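Local coordinates for protein succinylglutamate desuccinylase (Vibrio cholerae, PDB 2G9D) that probably hydrolyses N-succinylglutamate to succinate and glutamate with one zinc ion per subunit, the last step of arginine degradation by the AST pathway, at residues Gln85-Glu89 against Arg242-His248; Arg149-Asp153 against Ser180-Phe184. One frame throughout, in Å; residues are numbered along the deposited sequence.

Contact 1 of 2, residues Gln85-Glu89 against Arg242-His248; sequences QPVAE and RDLISRH
In this zinc-carboxypeptidase-like alpha/beta domain, the loop between helix 68-81 and strand 90-94 crosses the C-terminal end of helix 235-246, irregular but mostly extended, with a kink at A88 (phi -175°, psi 17°). CA atoms pair Q85 with R242 at 7.4 Å, V87 with S246 at 4.7 Å and E89 with I245 at 5.5 Å; 469 Å² is buried. Q85 opens the segment, its CA-CB bond toward the helix (chi1 t, chi2 p), so that R242 NH1 gives a hydrogen bond to Q85 OE1 (2.9 Å), while Q85 NE2 gives one back to P86 O (2.7 Å) and lies 3.5 Å from I245 CG1. R242 also forms salt bridges with D79 and D238, tying the loop and both helices together. P86 packs over the helix end, its CG 4.1 Å from S246 CB and 4.0 Å from H248 NE2. V87 turns its CA-CB bond away from the helix, and its side chain touches I80. A88 brings its CB to 3.5 Å from S246 O. Helical geometry ends at R247, which has positive phi (57°, psi 14°) and directs its CB toward the loop, 3.5 Å from A88 CB. E89, with chi1 m, points its CA-CB bond toward the last helical turn and forms a long salt bridge with R247, E89 OE1 to R247 NE 4.0 Å, with the oxygen well out of the guanidinium plane.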
ATOM      1  N   GLN A  85      -2.257 -23.125  -1.055  1.00 50.90           N
ATOM      2  CA  GLN A  85      -1.604 -22.045  -1.818  1.00 47.24           C
ATOM      3  C   GLN A  85      -0.082 -22.244  -2.057  1.00 45.91           C
ATOM      4  O   GLN A  85       0.730 -22.098  -1.145  1.00 46.55           O
ATOM      5  CB  GLN A  85      -1.839 -20.729  -1.062  1.00 46.18           C
ATOM      6  CG  GLN A  85      -0.996 -19.547  -1.492  1.00 41.82           C
ATOM      7  CD  GLN A  85      -1.316 -19.091  -2.899  1.00 40.71           C
ATOM      8  OE1 GLN A  85      -2.488 -18.832  -3.237  1.00 37.65           O
ATOM      9  NE2 GLN A  85      -0.278 -18.987  -3.737  1.00 36.38           N
ATOM     10  N   PRO A  86       0.321 -22.576  -3.292  1.00 43.54           N
ATOM     11  CA  PRO A  86       1.746 -22.778  -3.601  1.00 42.44           C
ATOM     12  C   PRO A  86       2.598 -21.501  -3.521  1.00 42.69           C
ATOM     13  O   PRO A  86       2.067 -20.392  -3.604  1.00 43.23           O
ATOM     14  CB  PRO A  86       1.711 -23.353  -5.013  1.00 42.43           C
ATOM     15  CG  PRO A  86       0.445 -22.768  -5.598  1.00 43.58           C
ATOM     16  CD  PRO A  86      -0.534 -22.872  -4.457  1.00 42.95           C
ATOM     17  N   VAL A  87       3.916 -21.655  -3.369  1.00 43.74           N
ATOM     18  CA  VAL A  87       4.832 -20.501  -3.280  1.00 43.72           C
ATOM     19  C   VAL A  87       5.806 -20.503  -4.432  1.00 44.75           C
ATOM     20  O   VAL A  87       5.956 -21.514  -5.100  1.00 45.93           O
ATOM     21  CB  VAL A  87       5.687 -20.516  -1.997  1.00 42.36           C
ATOM     22  CG1 VAL A  87       6.559 -19.269  -1.950  1.00 41.17           C
ATOM     23  CG2 VAL A  87       4.799 -20.599  -0.768  1.00 42.52           C
ATOM     24  N   ALA A  88       6.486 -19.383  -4.654  1.00 46.12           N
ATOM     25  CA  ALA A  88       7.443 -19.289  -5.753  1.00 47.90           C
ATOM     26  C   ALA A  88       8.176 -17.966  -5.718  1.00 50.22           C
ATOM     27  O   ALA A  88       8.791 -17.553  -6.707  1.00 49.99           O
ATOM     28  CB  ALA A  88       6.724 -19.426  -7.082  1.00 45.78           C
ATOM     29  N   GLU A  89       8.113 -17.294  -4.579  1.00 52.38           N
ATOM     30  CA  GLU A  89       8.759 -16.005  -4.467  1.00 54.82           C
ATOM     31  C   GLU A  89       9.045 -15.625  -3.040  1.00 55.99           C
ATOM     32  O   GLU A  89       8.126 -15.528  -2.217  1.00 56.43           O
ATOM     33  CB  GLU A  89       7.888 -14.911  -5.098  1.00 56.80           C
ATOM     34  CG  GLU A  89       8.121 -14.691  -6.585  1.00 58.86           C
ATOM     35  CD  GLU A  89       7.090 -15.375  -7.448  1.00 59.34           C
ATOM     36  OE1 GLU A  89       7.232 -15.310  -8.689  1.00 59.33           O
ATOM     37  OE2 GLU A  89       6.143 -15.967  -6.884  1.00 59.32           O
ATOM     38  N   ARG A 242      -2.318 -14.016  -5.231  1.00 38.00           N
ATOM     39  CA  ARG A 242      -2.032 -15.440  -5.215  1.00 35.85           C
ATOM     40  C   ARG A 242      -1.255 -15.834  -6.441  1.00 36.15           C
ATOM     41  O   ARG A 242      -0.318 -16.609  -6.353  1.00 37.49           O
ATOM     42  CB  ARG A 242      -3.328 -16.235  -5.129  1.00 36.08           C
ATOM     43  CG  ARG A 242      -4.002 -16.074  -3.798  1.00 36.78           C
ATOM     44  CD  ARG A 242      -5.453 -16.474  -3.825  1.00 35.37           C
ATOM     45  NE  ARG A 242      -6.036 -16.378  -2.483  1.00 38.22           N
ATOM     46  CZ  ARG A 242      -5.685 -17.137  -1.436  1.00 39.28           C
ATOM     47  NH1 ARG A 242      -4.743 -18.068  -1.547  1.00 38.09           N
ATOM     48  NH2 ARG A 242      -6.276 -16.965  -0.263  1.00 40.34           N
ATOM     49  N   ASP A 243      -1.629 -15.291  -7.591  1.00 36.99           N
ATOM     50  CA  ASP A 243      -0.910 -15.616  -8.813  1.00 37.48           C
ATOM     51  C   ASP A 243       0.492 -14.989  -8.720  1.00 38.53           C
ATOM     52  O   ASP A 243       1.484 -15.561  -9.184  1.00 37.00           O
ATOM     53  CB  ASP A 243      -1.675 -15.084 -10.031  1.00 38.08           C
ATOM     54  CG  ASP A 243      -3.132 -15.553 -10.067  1.00 38.07           C
ATOM     55  OD1 ASP A 243      -3.388 -16.767 -10.183  1.00 37.74           O
ATOM     56  OD2 ASP A 243      -4.035 -14.701  -9.971  1.00 39.87           O
ATOM     57  N   LEU A 244       0.567 -13.831  -8.069  1.00 39.59           N
ATOM     58  CA  LEU A 244       1.827 -13.116  -7.906  1.00 40.02           C
ATOM     59  C   LEU A 244       2.852 -13.872  -7.078  1.00 42.14           C
ATOM     60  O   LEU A 244       4.045 -13.836  -7.393  1.00 41.58           O
ATOM     61  CB  LEU A 244       1.599 -11.746  -7.266  1.00 37.55           C
ATOM     62  CG  LEU A 244       2.850 -10.851  -7.285  1.00 37.02           C
ATOM     63  CD1 LEU A 244       3.267 -10.536  -8.736  1.00 31.31           C
ATOM     64  CD2 LEU A 244       2.576  -9.569  -6.498  1.00 36.47           C
ATOM     65  N   ILE A 245       2.411 -14.542  -6.013  1.00 44.55           N
ATOM     66  CA  ILE A 245       3.371 -15.283  -5.200  1.00 46.76           C
ATOM     67  C   ILE A 245       3.586 -16.710  -5.735  1.00 48.16           C
ATOM     68  O   ILE A 245       4.664 -17.286  -5.559  1.00 46.83           O
ATOM     69  CB  ILE A 245       2.985 -15.311  -3.672  1.00 46.46           C
ATOM     70  CG1 ILE A 245       1.876 -16.304  -3.395  1.00 46.38           C
ATOM     71  CG2 ILE A 245       2.522 -13.942  -3.213  1.00 46.34           C
ATOM     72  CD1 ILE A 245       1.483 -16.316  -1.933  1.00 47.73           C
ATOM     73  N   SER A 246       2.573 -17.249  -6.420  1.00 48.97           N
ATOM     74  CA  SER A 246       2.637 -18.593  -7.007  1.00 49.67           C
ATOM     75  C   SER A 246       3.389 -18.561  -8.336  1.00 49.99           C
ATOM     76  O   SER A 246       3.761 -19.605  -8.867  1.00 48.44           O
ATOM     77  CB  SER A 246       1.233 -19.139  -7.258  1.00 50.24           C
ATOM     78  OG  SER A 246       0.654 -18.480  -8.374  1.00 51.84           O
ATOM     79  N   ARG A 247       3.589 -17.358  -8.870  1.00 52.52           N
ATOM     80  CA  ARG A 247       4.317 -17.151 -10.121  1.00 55.33           C
ATOM     81  C   ARG A 247       3.724 -17.919 -11.296  1.00 58.16           C
ATOM     82  O   ARG A 247       4.368 -18.069 -12.336  1.00 58.00           O
ATOM     83  CB  ARG A 247       5.777 -17.559  -9.933  1.00 55.17           C
ATOM     84  CG  ARG A 247       6.697 -17.309 -11.120  1.00 55.47           C
ATOM     85  CD  ARG A 247       7.815 -18.350 -11.124  1.00 57.12           C
ATOM     86  NE  ARG A 247       9.178 -17.818 -11.083  1.00 56.58           N
ATOM     87  CZ  ARG A 247       9.781 -17.202 -12.095  1.00 57.41           C
ATOM     88  NH1 ARG A 247      11.029 -16.771 -11.958  1.00 57.08           N
ATOM     89  NH2 ARG A 247       9.138 -17.005 -13.239  1.00 57.36           N
ATOM     90  N   HIS A 248       2.507 -18.425 -11.144  1.00 60.26           N
ATOM     91  CA  HIS A 248       1.943 -19.150 -12.254  1.00 62.41           C
ATOM     92  C   HIS A 248       0.622 -18.630 -12.771  1.00 64.81           C
ATOM     93  O   HIS A 248       0.053 -17.659 -12.255  1.00 63.48           O
ATOM     94  CB  HIS A 248       1.829 -20.647 -11.946  1.00 64.04           C
ATOM     95  CG  HIS A 248       0.756 -20.999 -10.957  1.00 66.30           C
ATOM     96  ND1 HIS A 248      -0.477 -20.376 -10.924  1.00 66.16           N
ATOM     97  CD2 HIS A 248       0.714 -21.965 -10.008  1.00 65.77           C
ATOM     98  CE1 HIS A 248      -1.229 -20.946  -9.999  1.00 65.03           C
ATOM     99  NE2 HIS A 248      -0.532 -21.913  -9.430  1.00 65.00           N
TER

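Contact 2 of 2, residues Arg149-Asp153 against Ser180-Phe184; sequences RWHLD and SLMQF
W150 pushes the six-membered ring of its indole in among S180, L181 and F184, where strand 149-157 of the central sheet meets helix 179-187, the helix of a beta-alpha-beta crossover joining parallel strands 166-169 and 192-195. Strand and helix run roughly the same way; the axes of the two short segments come within 11.5 Å and cross at -33°, and the nearest CA atoms, of W150 and L181, are 8.5 Å apart. The strand is extended, so W150 and L152 point toward the helix while H151 points away, its ring edge-to-face with F203. With chi1 m, W150 brings CH2 to 3.6 Å from S180 O, the oxygen that accepts the helical hydrogen bond from F184 N at 3.1 Å. L181 (t, p) sends CD1 to 3.9 Å from W150 CZ3, and F184 CB sits near the plane of the indole at its edge, 4.1 Å from W150 CZ3. No hydrogen bond crosses this apolar, 212 Å² helix-on-sheet interface. Helix 235-246 adds M241 and L244 against L152 and A240 against F184. L152 (chi1 m, chi2 p) packs beside them, with CD1 4.5 Å from L181 CD1 and CD2 4.0 Å from F184 CE2.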
ATOM      1  N   ARG A 149      12.843  -6.889  -7.103  1.00 55.74           N
ATOM      2  CA  ARG A 149      12.295  -6.382  -5.859  1.00 51.62           C
ATOM      3  C   ARG A 149      10.925  -5.735  -5.997  1.00 48.68           C
ATOM      4  O   ARG A 149      10.710  -4.841  -6.805  1.00 47.68           O
ATOM      5  CB  ARG A 149      13.285  -5.417  -5.247  1.00 51.26           C
ATOM      6  CG  ARG A 149      14.580  -6.080  -4.859  1.00 50.64           C
ATOM      7  CD  ARG A 149      15.554  -5.016  -4.461  1.00 51.99           C
ATOM      8  NE  ARG A 149      16.805  -5.536  -3.939  1.00 50.10           N
ATOM      9  CZ  ARG A 149      17.963  -4.914  -4.106  1.00 48.72           C
ATOM     10  NH1 ARG A 149      18.000  -3.769  -4.780  1.00 45.05           N
ATOM     11  NH2 ARG A 149      19.073  -5.432  -3.597  1.00 48.46           N
ATOM     12  N   TRP A 150      10.000  -6.193  -5.173  1.00 46.04           N
ATOM     13  CA  TRP A 150       8.639  -5.706  -5.211  1.00 44.58           C
ATOM     14  C   TRP A 150       8.219  -5.294  -3.827  1.00 44.24           C
ATOM     15  O   TRP A 150       8.674  -5.870  -2.843  1.00 44.90           O
ATOM     16  CB  TRP A 150       7.687  -6.824  -5.674  1.00 43.53           C
ATOM     17  CG  TRP A 150       7.710  -7.097  -7.131  1.00 41.10           C
ATOM     18  CD1 TRP A 150       8.813  -7.279  -7.918  1.00 41.48           C
ATOM     19  CD2 TRP A 150       6.584  -7.186  -7.994  1.00 38.37           C
ATOM     20  NE1 TRP A 150       8.441  -7.463  -9.224  1.00 40.19           N
ATOM     21  CE2 TRP A 150       7.075  -7.404  -9.302  1.00 39.79           C
ATOM     22  CE3 TRP A 150       5.208  -7.080  -7.798  1.00 37.35           C
ATOM     23  CZ2 TRP A 150       6.238  -7.540 -10.401  1.00 38.81           C
ATOM     24  CZ3 TRP A 150       4.378  -7.208  -8.888  1.00 38.64           C
ATOM     25  CH2 TRP A 150       4.897  -7.429 -10.178  1.00 39.48           C
ATOM     26  N   HIS A 151       7.329  -4.315  -3.748  1.00 42.44           N
ATOM     27  CA  HIS A 151       6.843  -3.892  -2.461  1.00 39.99           C
ATOM     28  C   HIS A 151       5.430  -3.355  -2.548  1.00 38.05           C
ATOM     29  O   HIS A 151       5.198  -2.257  -3.029  1.00 37.36           O
ATOM     30  CB  HIS A 151       7.763  -2.855  -1.861  1.00 40.77           C
ATOM     31  CG  HIS A 151       7.402  -2.505  -0.463  1.00 43.68           C
ATOM     32  ND1 HIS A 151       6.203  -1.913  -0.141  1.00 47.04           N
ATOM     33  CD2 HIS A 151       8.052  -2.701   0.705  1.00 46.53           C
ATOM     34  CE1 HIS A 151       6.127  -1.758   1.168  1.00 48.95           C
ATOM     35  NE2 HIS A 151       7.238  -2.229   1.707  1.00 48.61           N
ATOM     36  N   LEU A 152       4.487  -4.151  -2.061  1.00 38.22           N
ATOM     37  CA  LEU A 152       3.077  -3.806  -2.083  1.00 38.44           C
ATOM     38  C   LEU A 152       2.494  -3.518  -0.720  1.00 40.61           C
ATOM     39  O   LEU A 152       2.217  -4.430   0.062  1.00 39.70           O
ATOM     40  CB  LEU A 152       2.279  -4.928  -2.728  1.00 35.97           C
ATOM     41  CG  LEU A 152       2.151  -4.919  -4.253  1.00 35.47           C
ATOM     42  CD1 LEU A 152       3.403  -4.386  -4.935  1.00 31.57           C
ATOM     43  CD2 LEU A 152       1.854  -6.341  -4.692  1.00 33.96           C
ATOM     44  N   ASP A 153       2.280  -2.231  -0.459  1.00 43.79           N
ATOM     45  CA  ASP A 153       1.709  -1.769   0.799  1.00 46.05           C
ATOM     46  C   ASP A 153       0.179  -1.729   0.637  1.00 46.42           C
ATOM     47  O   ASP A 153      -0.351  -0.975  -0.190  1.00 45.78           O
ATOM     48  CB  ASP A 153       2.268  -0.386   1.131  1.00 46.99           C
ATOM     49  CG  ASP A 153       2.152  -0.058   2.598  1.00 49.50           C
ATOM     50  OD1 ASP A 153       2.693   0.983   3.015  1.00 51.85           O
ATOM     51  OD2 ASP A 153       1.521  -0.840   3.342  1.00 50.84           O
ATOM     52  N   SER A 180       5.469  -5.172 -15.825  1.00 36.47           N
ATOM     53  CA  SER A 180       4.995  -6.259 -14.970  1.00 37.12           C
ATOM     54  C   SER A 180       4.255  -5.698 -13.763  1.00 39.22           C
ATOM     55  O   SER A 180       3.327  -6.324 -13.239  1.00 38.79           O
ATOM     56  CB  SER A 180       6.164  -7.088 -14.467  1.00 36.70           C
ATOM     57  OG  SER A 180       7.092  -7.313 -15.505  1.00 38.76           O
ATOM     58  N   LEU A 181       4.676  -4.530 -13.292  1.00 40.03           N
ATOM     59  CA  LEU A 181       3.980  -3.959 -12.160  1.00 41.94           C
ATOM     60  C   LEU A 181       2.610  -3.452 -12.604  1.00 44.59           C
ATOM     61  O   LEU A 181       1.669  -3.389 -11.804  1.00 43.92           O
ATOM     62  CB  LEU A 181       4.779  -2.823 -11.520  1.00 40.32           C
ATOM     63  CG  LEU A 181       4.084  -2.250 -10.272  1.00 37.87           C
ATOM     64  CD1 LEU A 181       3.885  -3.356  -9.262  1.00 38.59           C
ATOM     65  CD2 LEU A 181       4.900  -1.127  -9.678  1.00 36.52           C
HETATM   66  N   MSE A 182       2.499  -3.084 -13.877  1.00 46.46           N
HETATM   67  CA  MSE A 182       1.229  -2.603 -14.409  1.00 49.49           C
HETATM   68  C   MSE A 182       0.273  -3.755 -14.514  1.00 47.07           C
HETATM   69  O   MSE A 182      -0.841  -3.715 -13.986  1.00 45.99           O
HETATM   70  CB  MSE A 182       1.408  -2.002 -15.799  1.00 56.62           C
HETATM   71  CG  MSE A 182       2.097  -0.659 -15.777  1.00 65.94           C
HETATM   72 SE   MSE A 182       1.355   0.428 -14.353  1.00 76.69          SE
HETATM   73  CE  MSE A 182       3.001   0.747 -13.345  1.00 73.85           C
ATOM     74  N   GLN A 183       0.745  -4.774 -15.228  1.00 44.09           N
ATOM     75  CA  GLN A 183       0.022  -6.008 -15.464  1.00 39.93           C
ATOM     76  C   GLN A 183      -0.537  -6.528 -14.165  1.00 37.55           C
ATOM     77  O   GLN A 183      -1.667  -6.993 -14.132  1.00 39.42           O
ATOM     78  CB  GLN A 183       0.956  -7.030 -16.083  1.00 38.88           C
ATOM     79  CG  GLN A 183       1.449  -6.614 -17.440  1.00 43.13           C
ATOM     80  CD  GLN A 183       2.435  -7.599 -18.044  1.00 47.15           C
ATOM     81  OE1 GLN A 183       2.803  -7.475 -19.221  1.00 50.74           O
ATOM     82  NE2 GLN A 183       2.877  -8.579 -17.247  1.00 45.08           N
ATOM     83  N   PHE A 184       0.230  -6.447 -13.084  1.00 35.67           N
ATOM     84  CA  PHE A 184      -0.295  -6.933 -11.820  1.00 35.34           C
ATOM     85  C   PHE A 184      -1.516  -6.126 -11.418  1.00 35.94           C
ATOM     86  O   PHE A 184      -2.559  -6.680 -11.060  1.00 36.53           O
ATOM     87  CB  PHE A 184       0.726  -6.852 -10.675  1.00 35.20           C
ATOM     88  CG  PHE A 184       0.124  -7.189  -9.347  1.00 32.86           C
ATOM     89  CD1 PHE A 184      -0.179  -8.506  -9.030  1.00 32.52           C
ATOM     90  CD2 PHE A 184      -0.327  -6.184  -8.510  1.00 33.99           C
ATOM     91  CE1 PHE A 184      -0.937  -8.822  -7.913  1.00 35.18           C
ATOM     92  CE2 PHE A 184      -1.092  -6.479  -7.379  1.00 36.55           C
ATOM     93  CZ  PHE A 184      -1.404  -7.804  -7.080  1.00 35.91           C
TER

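How the contacts relate
L244 joins the two contacts, whose centres lie 13 Å apart. Its CA-CB bond points away from loop 85-89, and its side chain enters the core of contact 2: L244 CD1 lies 3.5 Å from W150 CZ3, and L244 CD2 is 3.8 Å from L152 CD2 and 3.9 Å from F184 CE1. Helix 235-246 thus meets loop 85-89 on one flank and the sheet and helix 179-187 on another. Along the chain, contact 2 is nested inside the span closed by contact 1. The predicted zinc site is nearer contact 2: the L152 side chain is about 9 Å from that of H155, a predicted ligand on the same strand, whereas contact 1 lies away from it.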